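Local coordinates for ethylbenzene dehydrogenase alpha-subunit (Aromatoleum aromaticum, PDB 2IVF), which forms the catalytic subunit of a molybdopterin oxidoreductase and carries a molybdenum atom, two pterin-guanosine cofactors and an iron/sulfur cluster, at residues R367-G372 against T809-F814; T329-L334 against L461-A466; K70-D75 against R105-A110; N123-Q128 against N668-F673. All blocks are in the same frame, centred on the assembly; numbering follows the deposited sequence.

Interaction 1: residues R367-G372 against T809-F814; sequences RKASRG and TRRAQF
Ala369 starts the contact, on the strand paired with strand 356-360. Its CB lies 4.0 Å from NH2 of Arg811, over one face of the guanidinium and toward its rim. Ser370 follows with its carbonyl. Arg811 grips Ser370 O end-on with two nitrogens, NH2 at 2.8 Å and NH1 at 2.9 Å. The oxygen lies in the guanidinium plane, and NH2 uses a lone pair of the carbonyl. NH1 also reaches Thr809 O, which fixes the rotation of the group. Ser370 OG reaches forward and accepts from Gly372 N at 2.9 Å, an ST turn. Arg371 comes next. Its O takes a bond from Arg810 NH1 at 2.8 Å, with the donor 39° above the carbonyl plane. In Arg810 a bend at chi2 (-75°) sets the guanidinium beside Arg371. The two guanidinium planes are 41° apart, and Arg371 NH2 sits 3.1 Å from Arg810 NH2. Both are donors and do not bond. The contact thus joins the two loops through arginine donors to backbone carbonyls. Asp521 OD2 makes salt bridges to Arg371 NH1 and Arg810 NH2. This shared carboxylate probably offsets the two positive charges brought together here.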
# COMPACT_ATOMS: atom_id res chain seq x y z
N ARG A 367 -3.80 -12.67 53.26
CA ARG A 367 -4.53 -13.87 52.81
C ARG A 367 -3.99 -14.32 51.46
O ARG A 367 -3.78 -13.50 50.57
CB ARG A 367 -6.03 -13.61 52.63
CG ARG A 367 -6.74 -13.15 53.90
CD ARG A 367 -8.25 -13.06 53.71
NE ARG A 367 -8.90 -14.37 53.80
CZ ARG A 367 -10.19 -14.58 53.58
NH1 ARG A 367 -11.00 -13.58 53.26
NH2 ARG A 367 -10.68 -15.81 53.68
N LYS A 368 -3.82 -15.63 51.30
CA LYS A 368 -3.27 -16.21 50.10
C LYS A 368 -4.14 -15.84 48.92
O LYS A 368 -5.36 -15.96 48.99
CB LYS A 368 -3.15 -17.72 50.23
CG LYS A 368 -1.98 -18.14 51.09
CD LYS A 368 -1.81 -19.65 51.19
CE LYS A 368 -0.85 -20.00 52.30
NZ LYS A 368 -0.45 -21.43 52.25
N ALA A 369 -3.49 -15.33 47.88
CA ALA A 369 -4.12 -15.12 46.59
C ALA A 369 -4.05 -16.45 45.82
O ALA A 369 -2.97 -17.07 45.70
CB ALA A 369 -3.40 -14.01 45.82
N SER A 370 -5.20 -16.91 45.32
CA SER A 370 -5.25 -18.21 44.69
C SER A 370 -4.43 -18.22 43.41
O SER A 370 -4.53 -17.31 42.59
CB SER A 370 -6.69 -18.64 44.41
OG SER A 370 -6.74 -19.70 43.46
N ARG A 371 -3.65 -19.28 43.25
CA ARG A 371 -2.92 -19.56 42.02
C ARG A 371 -3.78 -20.22 40.95
O ARG A 371 -3.35 -20.33 39.81
CB ARG A 371 -1.75 -20.49 42.29
CG ARG A 371 -0.76 -19.95 43.33
CD ARG A 371 0.52 -20.72 43.33
NE ARG A 371 1.26 -20.58 42.08
CZ ARG A 371 1.60 -21.58 41.28
NH1 ARG A 371 1.29 -22.84 41.57
NH2 ARG A 371 2.27 -21.32 40.17
N GLY A 372 -4.99 -20.66 41.31
CA GLY A 372 -5.79 -21.50 40.43
C GLY A 372 -6.97 -20.81 39.79
O GLY A 372 -7.48 -21.26 38.76
N THR A 809 2.84 -14.45 38.68
CA THR A 809 1.78 -14.12 39.65
C THR A 809 0.42 -14.76 39.36
O THR A 809 -0.53 -14.61 40.16
CB THR A 809 1.52 -12.61 39.70
OG1 THR A 809 1.10 -12.14 38.41
CG2 THR A 809 2.77 -11.86 40.19
N ARG A 810 0.33 -15.43 38.21
CA ARG A 810 -0.92 -15.98 37.66
C ARG A 810 -1.94 -14.92 37.26
O ARG A 810 -3.10 -15.22 36.95
CB ARG A 810 -1.57 -16.98 38.60
CG ARG A 810 -0.83 -18.31 38.67
CD ARG A 810 -1.09 -19.16 37.40
NE ARG A 810 -0.11 -20.26 37.30
CZ ARG A 810 -0.28 -21.46 37.82
NH1 ARG A 810 -1.38 -21.75 38.48
NH2 ARG A 810 0.67 -22.38 37.71
N ARG A 811 -1.49 -13.67 37.27
CA ARG A 811 -2.33 -12.54 36.93
C ARG A 811 -1.70 -11.68 35.86
O ARG A 811 -0.58 -11.92 35.41
CB ARG A 811 -2.60 -11.73 38.18
CG ARG A 811 -3.45 -12.49 39.18
CD ARG A 811 -3.06 -12.27 40.64
NE ARG A 811 -4.13 -12.87 41.42
CZ ARG A 811 -4.25 -14.17 41.66
NH1 ARG A 811 -3.31 -15.03 41.29
NH2 ARG A 811 -5.31 -14.61 42.33
N ALA A 812 -2.48 -10.71 35.37
CA ALA A 812 -1.97 -9.75 34.41
C ALA A 812 -1.03 -8.91 35.27
O ALA A 812 -1.48 -8.28 36.21
CB ALA A 812 -3.05 -8.94 33.82
N GLN A 813 0.25 -8.93 34.93
CA GLN A 813 1.29 -8.62 35.89
C GLN A 813 2.06 -7.40 35.48
O GLN A 813 2.79 -7.43 34.52
CB GLN A 813 2.22 -9.80 36.01
CG GLN A 813 3.23 -9.60 37.08
CD GLN A 813 4.09 -10.80 37.32
OE1 GLN A 813 3.67 -11.92 37.05
NE2 GLN A 813 5.29 -10.57 37.84
N PHE A 814 1.84 -6.31 36.21
CA PHE A 814 2.55 -5.06 35.98
C PHE A 814 3.83 -4.87 36.74
O PHE A 814 4.62 -4.02 36.34
CB PHE A 814 1.60 -3.92 36.21
CG PHE A 814 0.45 -3.99 35.29
CD1 PHE A 814 0.59 -3.55 33.99
CD2 PHE A 814 -0.70 -4.62 35.66
CE1 PHE A 814 -0.42 -3.69 33.09
CE2 PHE A 814 -1.72 -4.76 34.75
CZ PHE A 814 -1.58 -4.28 33.46

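Interaction 2: residues T329-L334 against L461-A466; sequences TDLPLL and LFLAMA
Thr329 and Leu331 meet Ala466 and Leu463 through methyl groups alone, and no flat group lies between them. The nearby flat groups face elsewhere. The Phe462 ring packs edge-to-face with Phe232, and the Asp330 carboxylate bonds to the backbone N of Phe814 and Tyr815. Thr329 CG2 touches Ala466 CB at 4.0 Å. CG2 stands anti to the carbonyl carbon of Thr329, and this leaves OG1 between the backbone N and the carbonyl carbon (chi1 79°). From there OG1 accepts from Leu331 N at 3.0 Å, a fairly straight bond (159°) that makes an ST turn. It also bonds to Val325 O, one turn back in helix 322-328. The hydroxyl is therefore held by two backbone groups, and the methyl is the branch left for the helix. The second touch is Leu331 CD1, 4.2 Å from Leu463 CD1. Leu331 sits within a type I turn from Asp330 to Leu333, closed by Leu333 N to Asp330 O at 2.8 Å. The contact lays the segment after helix 322-328 on the side of helix 454-467. Leu331 and Leu463 also pack on helix 401-408, Leu463 touches helix 303-316, and Met465, also on helix 454-467, reaches strand 440-444.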
# COMPACT_ATOMS: atom_id res chain seq x y z
N THR A 329 -5.34 -8.64 38.08
CA THR A 329 -3.97 -8.16 38.02
C THR A 329 -3.22 -8.35 39.32
O THR A 329 -3.78 -8.79 40.32
CB THR A 329 -3.89 -6.66 37.69
OG1 THR A 329 -4.18 -5.92 38.89
CG2 THR A 329 -4.85 -6.27 36.56
N ASP A 330 -1.93 -8.03 39.26
CA ASP A 330 -1.06 -8.13 40.40
C ASP A 330 -1.13 -6.87 41.25
O ASP A 330 -0.47 -6.80 42.27
CB ASP A 330 0.38 -8.45 39.99
CG ASP A 330 1.07 -7.34 39.22
OD1 ASP A 330 0.37 -6.48 38.63
OD2 ASP A 330 2.34 -7.35 39.21
N LEU A 331 -1.96 -5.89 40.87
CA LEU A 331 -2.01 -4.64 41.62
C LEU A 331 -2.31 -4.83 43.12
O LEU A 331 -1.79 -4.10 43.94
CB LEU A 331 -2.96 -3.60 40.97
CG LEU A 331 -2.65 -3.09 39.55
CD1 LEU A 331 -3.38 -1.76 39.35
CD2 LEU A 331 -1.20 -2.97 39.25
N PRO A 332 -3.19 -5.78 43.50
CA PRO A 332 -3.35 -6.01 44.94
C PRO A 332 -2.35 -6.98 45.59
O PRO A 332 -2.47 -7.23 46.78
CB PRO A 332 -4.75 -6.61 45.03
CG PRO A 332 -4.87 -7.36 43.78
CD PRO A 332 -4.20 -6.54 42.72
N LEU A 333 -1.39 -7.54 44.86
CA LEU A 333 -0.49 -8.51 45.48
C LEU A 333 0.55 -7.75 46.28
O LEU A 333 0.98 -6.66 45.88
CB LEU A 333 0.18 -9.42 44.47
CG LEU A 333 -0.75 -10.40 43.74
CD1 LEU A 333 0.01 -11.22 42.73
CD2 LEU A 333 -1.49 -11.35 44.71
N LEU A 334 0.95 -8.36 47.39
CA LEU A 334 1.86 -7.73 48.33
C LEU A 334 3.32 -7.95 47.97
O LEU A 334 3.74 -9.05 47.56
CB LEU A 334 1.60 -8.24 49.71
CG LEU A 334 0.25 -7.91 50.34
CD1 LEU A 334 0.16 -8.69 51.68
CD2 LEU A 334 0.10 -6.40 50.58
N LEU A 461 0.37 1.03 28.39
CA LEU A 461 -0.97 0.99 27.78
C LEU A 461 -1.81 -0.09 28.45
O LEU A 461 -2.95 0.16 28.84
CB LEU A 461 -0.89 0.73 26.26
CG LEU A 461 -2.18 0.66 25.42
CD1 LEU A 461 -1.88 1.00 23.91
CD2 LEU A 461 -2.85 -0.73 25.54
N PHE A 462 -1.27 -1.28 28.65
CA PHE A 462 -2.05 -2.30 29.35
C PHE A 462 -2.42 -1.95 30.78
O PHE A 462 -3.47 -2.38 31.27
CB PHE A 462 -1.35 -3.66 29.25
CG PHE A 462 -1.30 -4.16 27.86
CD1 PHE A 462 -2.46 -4.19 27.12
CD2 PHE A 462 -0.13 -4.58 27.26
CE1 PHE A 462 -2.47 -4.63 25.78
CE2 PHE A 462 -0.15 -5.03 25.92
CZ PHE A 462 -1.31 -5.02 25.19
N LEU A 463 -1.60 -1.15 31.45
CA LEU A 463 -1.92 -0.69 32.80
C LEU A 463 -3.15 0.19 32.77
O LEU A 463 -4.03 0.04 33.58
CB LEU A 463 -0.71 0.03 33.44
CG LEU A 463 -0.99 0.65 34.80
CD1 LEU A 463 -1.46 -0.43 35.82
CD2 LEU A 463 0.25 1.43 35.31
N ALA A 464 -3.24 1.07 31.77
CA ALA A 464 -4.43 1.92 31.60
C ALA A 464 -5.67 1.09 31.27
O ALA A 464 -6.79 1.40 31.73
CB ALA A 464 -4.16 2.99 30.50
N MET A 465 -5.49 0.07 30.42
CA MET A 465 -6.58 -0.85 30.10
C MET A 465 -7.01 -1.62 31.34
O MET A 465 -8.17 -1.83 31.56
CB MET A 465 -6.20 -1.80 28.97
CG MET A 465 -5.83 -1.08 27.71
SD MET A 465 -7.21 0.03 27.14
CE MET A 465 -6.28 1.34 26.36
N ALA A 466 -6.07 -2.07 32.15
CA ALA A 466 -6.41 -2.73 33.42
C ALA A 466 -7.23 -1.86 34.37
O ALA A 466 -8.24 -2.29 34.99
CB ALA A 466 -5.11 -3.15 34.14

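Interaction 3: residues K70-D75 against R105-A110; sequences KEWKWD and REEQAA
Trp72 is the centre of an inverse gamma turn, and Arg105 and Glu107, two residues apart on strand 102-108, both direct their CB toward it. The strand is an outer one of a three-stranded antiparallel sheet, with 94-99 in the middle and 76-80 on the far side. The segment 70-75 leads into strand 76-80, and its Trp72 side chain reaches residues of strand 102-108, the other outer strand. Arg99, at the end of the middle strand, bonds the carbonyls of Glu71 and Lys73.

The Trp72 indole offers its six-membered ring to the strand. Arg105 NH1 lies at the ring edge, 3.7 Å from CZ3, with the guanidinium and ring planes 62° apart. Glu107 OE1 is also near the ring plane, 4.3 Å from CH2. The indole is held on one face by Trp74, whose CZ3 stands 3.4 Å above the ring centre. Its NE1 donates to Thr350 O of the beta-subunit, so the contact is part of the subunit interface.

The Arg105 chain bends at chi3 (-72°), which swings its guanidinium toward Glu107. The carboxylate gathers positive charge from both subunits: OE1 meets Arg217 and OE2 meets Arg228 of the beta-subunit. These salt bridges would favour the ionised acid; the Glu107 side chain is about 10 Å from the iron/sulfur cluster. Arg105 adds an end-on grip, both nitrogens bonding one oxygen. NH1 takes the anti lone pair of Glu107 OE1 at 2.9 Å, while NH2 meets the same OE1 at 2.8 Å from above the carboxylate plane.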
# COMPACT_ATOMS: atom_id res chain seq x y z
N LYS A 70 -15.44 -3.43 -26.49
CA LYS A 70 -14.33 -4.32 -26.84
C LYS A 70 -13.41 -4.70 -25.70
O LYS A 70 -12.89 -5.79 -25.69
CB LYS A 70 -13.43 -3.71 -27.95
CG LYS A 70 -13.86 -4.06 -29.36
CD LYS A 70 -12.74 -3.86 -30.43
CE LYS A 70 -13.29 -4.13 -31.86
NZ LYS A 70 -12.24 -4.35 -32.94
N GLU A 71 -13.14 -3.81 -24.76
CA GLU A 71 -12.20 -4.10 -23.70
C GLU A 71 -12.81 -4.94 -22.57
O GLU A 71 -12.09 -5.59 -21.81
CB GLU A 71 -11.68 -2.81 -23.08
CG GLU A 71 -10.70 -2.08 -23.97
CD GLU A 71 -9.34 -2.75 -23.99
OE1 GLU A 71 -9.06 -3.62 -23.12
OE2 GLU A 71 -8.57 -2.42 -24.90
N TRP A 72 -14.13 -4.86 -22.44
CA TRP A 72 -14.85 -5.48 -21.34
C TRP A 72 -15.27 -6.90 -21.81
O TRP A 72 -16.45 -7.23 -22.03
CB TRP A 72 -16.04 -4.59 -20.91
CG TRP A 72 -16.70 -5.11 -19.72
CD1 TRP A 72 -17.97 -5.56 -19.64
CD2 TRP A 72 -16.12 -5.33 -18.44
NE1 TRP A 72 -18.23 -6.02 -18.40
CE2 TRP A 72 -17.11 -5.92 -17.64
CE3 TRP A 72 -14.84 -5.08 -17.88
CZ2 TRP A 72 -16.90 -6.25 -16.29
CZ3 TRP A 72 -14.63 -5.45 -16.55
CH2 TRP A 72 -15.64 -6.04 -15.79
N LYS A 73 -14.24 -7.73 -21.97
CA LYS A 73 -14.34 -9.07 -22.51
C LYS A 73 -13.19 -9.88 -21.94
O LYS A 73 -12.16 -9.33 -21.62
CB LYS A 73 -14.23 -9.05 -24.03
CG LYS A 73 -15.45 -8.49 -24.65
CD LYS A 73 -15.33 -8.33 -26.09
CE LYS A 73 -16.51 -7.55 -26.63
NZ LYS A 73 -17.51 -8.47 -27.20
N TRP A 74 -13.39 -11.18 -21.80
CA TRP A 74 -12.37 -12.04 -21.23
C TRP A 74 -12.74 -13.47 -21.55
O TRP A 74 -13.83 -13.73 -22.06
CB TRP A 74 -12.25 -11.84 -19.72
CG TRP A 74 -13.50 -12.03 -19.00
CD1 TRP A 74 -14.00 -13.22 -18.53
CD2 TRP A 74 -14.48 -11.01 -18.64
NE1 TRP A 74 -15.23 -13.01 -17.93
CE2 TRP A 74 -15.53 -11.67 -17.96
CE3 TRP A 74 -14.57 -9.63 -18.83
CZ2 TRP A 74 -16.65 -11.00 -17.49
CZ3 TRP A 74 -15.69 -8.95 -18.34
CH2 TRP A 74 -16.70 -9.63 -17.67
N ASP A 75 -11.84 -14.40 -21.26
CA ASP A 75 -12.10 -15.81 -21.58
C ASP A 75 -12.62 -16.60 -20.38
O ASP A 75 -13.50 -17.44 -20.52
CB ASP A 75 -10.81 -16.47 -22.10
CG ASP A 75 -10.36 -15.92 -23.46
OD1 ASP A 75 -11.21 -15.40 -24.22
OD2 ASP A 75 -9.15 -16.06 -23.79
N ARG A 105 -6.71 -8.86 -15.69
CA ARG A 105 -6.97 -8.00 -14.53
C ARG A 105 -7.62 -8.83 -13.46
O ARG A 105 -7.94 -10.02 -13.68
CB ARG A 105 -7.91 -6.86 -14.90
CG ARG A 105 -9.30 -7.34 -15.16
CD ARG A 105 -10.19 -6.21 -15.53
NE ARG A 105 -10.51 -5.33 -14.41
CZ ARG A 105 -11.58 -5.46 -13.61
NH1 ARG A 105 -12.42 -6.45 -13.74
NH2 ARG A 105 -11.79 -4.58 -12.66
N GLU A 106 -7.82 -8.18 -12.31
CA GLU A 106 -8.51 -8.79 -11.19
C GLU A 106 -9.49 -7.78 -10.61
O GLU A 106 -9.38 -6.57 -10.84
CB GLU A 106 -7.49 -9.20 -10.13
CG GLU A 106 -6.55 -8.05 -9.68
CD GLU A 106 -5.24 -8.08 -10.43
OE1 GLU A 106 -4.38 -8.95 -10.14
OE2 GLU A 106 -5.04 -7.22 -11.31
N GLU A 107 -10.47 -8.29 -9.87
CA GLU A 107 -11.41 -7.46 -9.18
C GLU A 107 -11.99 -8.19 -7.98
O GLU A 107 -12.27 -9.40 -8.04
CB GLU A 107 -12.52 -7.06 -10.16
CG GLU A 107 -13.60 -6.17 -9.54
CD GLU A 107 -14.53 -5.46 -10.52
OE1 GLU A 107 -14.33 -5.50 -11.76
OE2 GLU A 107 -15.51 -4.86 -10.02
N GLN A 108 -12.28 -7.43 -6.93
CA GLN A 108 -12.78 -8.02 -5.69
C GLN A 108 -14.09 -8.71 -5.95
O GLN A 108 -14.96 -8.15 -6.60
CB GLN A 108 -13.03 -6.98 -4.61
CG GLN A 108 -11.80 -6.25 -4.13
CD GLN A 108 -11.61 -4.89 -4.82
OE1 GLN A 108 -11.69 -4.76 -6.07
NE2 GLN A 108 -11.34 -3.85 -3.98
N ALA A 109 -14.27 -9.89 -5.37
CA ALA A 109 -15.54 -10.56 -5.45
C ALA A 109 -16.56 -9.89 -4.54
O ALA A 109 -17.71 -9.83 -4.90
CB ALA A 109 -15.38 -12.07 -5.14
N ALA A 110 -16.13 -9.37 -3.39
CA ALA A 110 -17.02 -8.67 -2.45
C ALA A 110 -18.18 -9.61 -2.02
O ALA A 110 -19.38 -9.32 -2.20
CB ALA A 110 -17.56 -7.33 -3.11

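Interaction 4: residues N123-Q128 against N668-F673; sequences NPLGCQ and NPFFTF. With SF4 (iron/sulfur cluster), chain K.
Leu125 points its two methyls at Asn668 and Phe670, just beside a cysteine-ligated iron/sulfur cluster site. Phe670 starts strand 670-676, the middle strand of a three-stranded antiparallel sheet. Leu125 and Phe670 approach from opposite directions. Leu125 CD1 lies 3.7 Å from Phe670 CE1, obliquely to the ring. The leucine CG is anti to the carbonyl carbon (chi1 -66°), which carries the branch out toward the strand. The other methyl, CD2, passes alongside the Asn668 amide, 3.4 Å from ND2. That amide is firmly set. ND2 bonds Gly90 O and Ser263 OG, and OD1 bonds Tyr261 OH and Ser264 OG, so its polar atoms are satisfied and its flip is fixed. The Phe670 ring is covered in part by its own chain, with Asn668 C 3.7 Å above one face, and it meets Tyr122 edge-to-face.

Past Leu125 the chain turns to the cluster. Gly126 has a positive phi, and its CA packs 3.6 Å from cluster sulfur S4. The pocket also includes His82, Cys86 and Cys92. The next residue supplies a ligand: Cys127 SG binds iron FE1 at 2.3 Å.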
# COMPACT_ATOMS: atom_id res chain seq x y z
N ASN A 123 -17.09 -6.17 2.87
CA ASN A 123 -16.96 -5.93 1.45
C ASN A 123 -16.45 -4.53 1.13
O ASN A 123 -16.78 -3.59 1.85
CB ASN A 123 -18.29 -6.13 0.80
CG ASN A 123 -18.71 -7.57 0.83
OD1 ASN A 123 -17.89 -8.46 0.64
ND2 ASN A 123 -19.99 -7.80 1.06
N PRO A 124 -15.75 -4.36 0.01
CA PRO A 124 -15.31 -5.37 -0.94
C PRO A 124 -14.00 -6.00 -0.64
O PRO A 124 -13.58 -6.88 -1.41
CB PRO A 124 -15.17 -4.57 -2.24
CG PRO A 124 -14.76 -3.18 -1.81
CD PRO A 124 -15.42 -2.98 -0.45
N LEU A 125 -13.33 -5.52 0.40
CA LEU A 125 -11.95 -5.89 0.67
C LEU A 125 -11.05 -5.35 -0.44
O LEU A 125 -11.48 -4.52 -1.24
CB LEU A 125 -11.78 -7.42 0.83
CG LEU A 125 -12.45 -8.06 2.07
CD1 LEU A 125 -12.45 -9.58 1.90
CD2 LEU A 125 -11.79 -7.57 3.40
N GLY A 126 -9.79 -5.79 -0.45
CA GLY A 126 -8.88 -5.42 -1.49
C GLY A 126 -8.03 -4.19 -1.17
O GLY A 126 -8.21 -3.49 -0.16
N CYS A 127 -7.03 -4.00 -2.04
CA CYS A 127 -6.18 -2.84 -2.00
C CYS A 127 -5.60 -2.59 -3.37
O CYS A 127 -5.85 -3.37 -4.33
CB CYS A 127 -5.10 -3.01 -1.00
SG CYS A 127 -3.66 -4.01 -1.53
N GLN A 128 -4.82 -1.52 -3.48
CA GLN A 128 -4.39 -1.10 -4.81
C GLN A 128 -3.28 -2.03 -5.36
O GLN A 128 -3.15 -2.20 -6.58
CB GLN A 128 -3.98 0.40 -4.82
CG GLN A 128 -2.58 0.70 -4.19
CD GLN A 128 -2.57 0.66 -2.68
OE1 GLN A 128 -3.30 -0.14 -2.06
NE2 GLN A 128 -1.71 1.45 -2.07
N ASN A 668 -9.15 -10.24 9.63
CA ASN A 668 -10.00 -10.59 8.50
C ASN A 668 -10.04 -12.12 8.55
O ASN A 668 -9.21 -12.76 7.92
CB ASN A 668 -9.42 -10.15 7.17
CG ASN A 668 -9.54 -8.67 6.90
OD1 ASN A 668 -9.83 -7.84 7.78
ND2 ASN A 668 -9.34 -8.34 5.63
N PRO A 669 -10.93 -12.68 9.36
CA PRO A 669 -10.83 -14.07 9.82
C PRO A 669 -11.43 -15.13 8.88
O PRO A 669 -12.30 -15.94 9.26
CB PRO A 669 -11.55 -14.02 11.15
CG PRO A 669 -12.64 -12.98 10.93
CD PRO A 669 -12.12 -11.99 9.94
N PHE A 670 -10.87 -15.19 7.68
CA PHE A 670 -11.35 -16.10 6.63
C PHE A 670 -10.18 -16.48 5.78
O PHE A 670 -9.30 -15.62 5.49
CB PHE A 670 -12.45 -15.45 5.72
CG PHE A 670 -12.37 -13.96 5.62
CD1 PHE A 670 -11.60 -13.34 4.65
CD2 PHE A 670 -13.12 -13.16 6.47
CE1 PHE A 670 -11.53 -11.95 4.57
CE2 PHE A 670 -13.06 -11.78 6.42
CZ PHE A 670 -12.29 -11.16 5.44
N PHE A 671 -10.14 -17.77 5.40
CA PHE A 671 -9.13 -18.26 4.47
C PHE A 671 -9.65 -18.14 3.07
O PHE A 671 -10.84 -18.36 2.80
CB PHE A 671 -8.91 -19.75 4.71
CG PHE A 671 -8.05 -20.05 5.86
CD1 PHE A 671 -8.55 -20.02 7.15
CD2 PHE A 671 -6.72 -20.37 5.67
CE1 PHE A 671 -7.74 -20.33 8.24
CE2 PHE A 671 -5.90 -20.67 6.75
CZ PHE A 671 -6.43 -20.65 8.03
N THR A 672 -8.75 -17.85 2.14
CA THR A 672 -9.18 -17.60 0.73
C THR A 672 -8.32 -18.45 -0.17
O THR A 672 -7.10 -18.63 0.05
CB THR A 672 -9.10 -16.09 0.40
OG1 THR A 672 -10.06 -15.39 1.19
CG2 THR A 672 -9.37 -15.79 -1.08
N PHE A 673 -8.99 -19.02 -1.15
CA PHE A 673 -8.40 -19.88 -2.17
C PHE A 673 -7.72 -19.10 -3.28
O PHE A 673 -8.22 -18.09 -3.77
CB PHE A 673 -9.49 -20.76 -2.76
CG PHE A 673 -9.04 -21.65 -3.87
CD1 PHE A 673 -8.06 -22.59 -3.67
CD2 PHE A 673 -9.62 -21.56 -5.11
CE1 PHE A 673 -7.64 -23.46 -4.72
CE2 PHE A 673 -9.25 -22.42 -6.15
CZ PHE A 673 -8.25 -23.37 -5.95
FE1 SF4 K . -4.13 -6.16 -0.85
FE2 SF4 K . -6.00 -7.92 0.04
FE3 SF4 K . -4.17 -8.74 -1.72
FE4 SF4 K . -3.42 -8.17 0.86
S1 SF4 K . -4.73 -9.89 0.20
S2 SF4 K . -2.34 -7.53 -1.13
S3 SF4 K . -4.88 -6.46 1.31
S4 SF4 K . -5.80 -7.16 -2.11

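Overall arrangement
Near the N terminus, interaction 3 closes a short loop of about 30 residues around the small antiparallel sheet. It is complete before interaction 4 opens at 123-128. Interaction 4 closes only at 668-673, linking the cluster-binding loop to a much later strand. Interaction 2 lies wholly within that span, from 329-334 to 461-466. Interaction 1 opens at 367-372, within the spans of both, and closes at 809-814, so it crosses both. In space there are two pairs. Interactions 3 and 4 touch at the cluster side, where Gln108 meets Leu125. Interactions 1 and 2 touch on the other side, with centres 11 Å apart. Centres of interactions 1 and 3 are 58 Å apart.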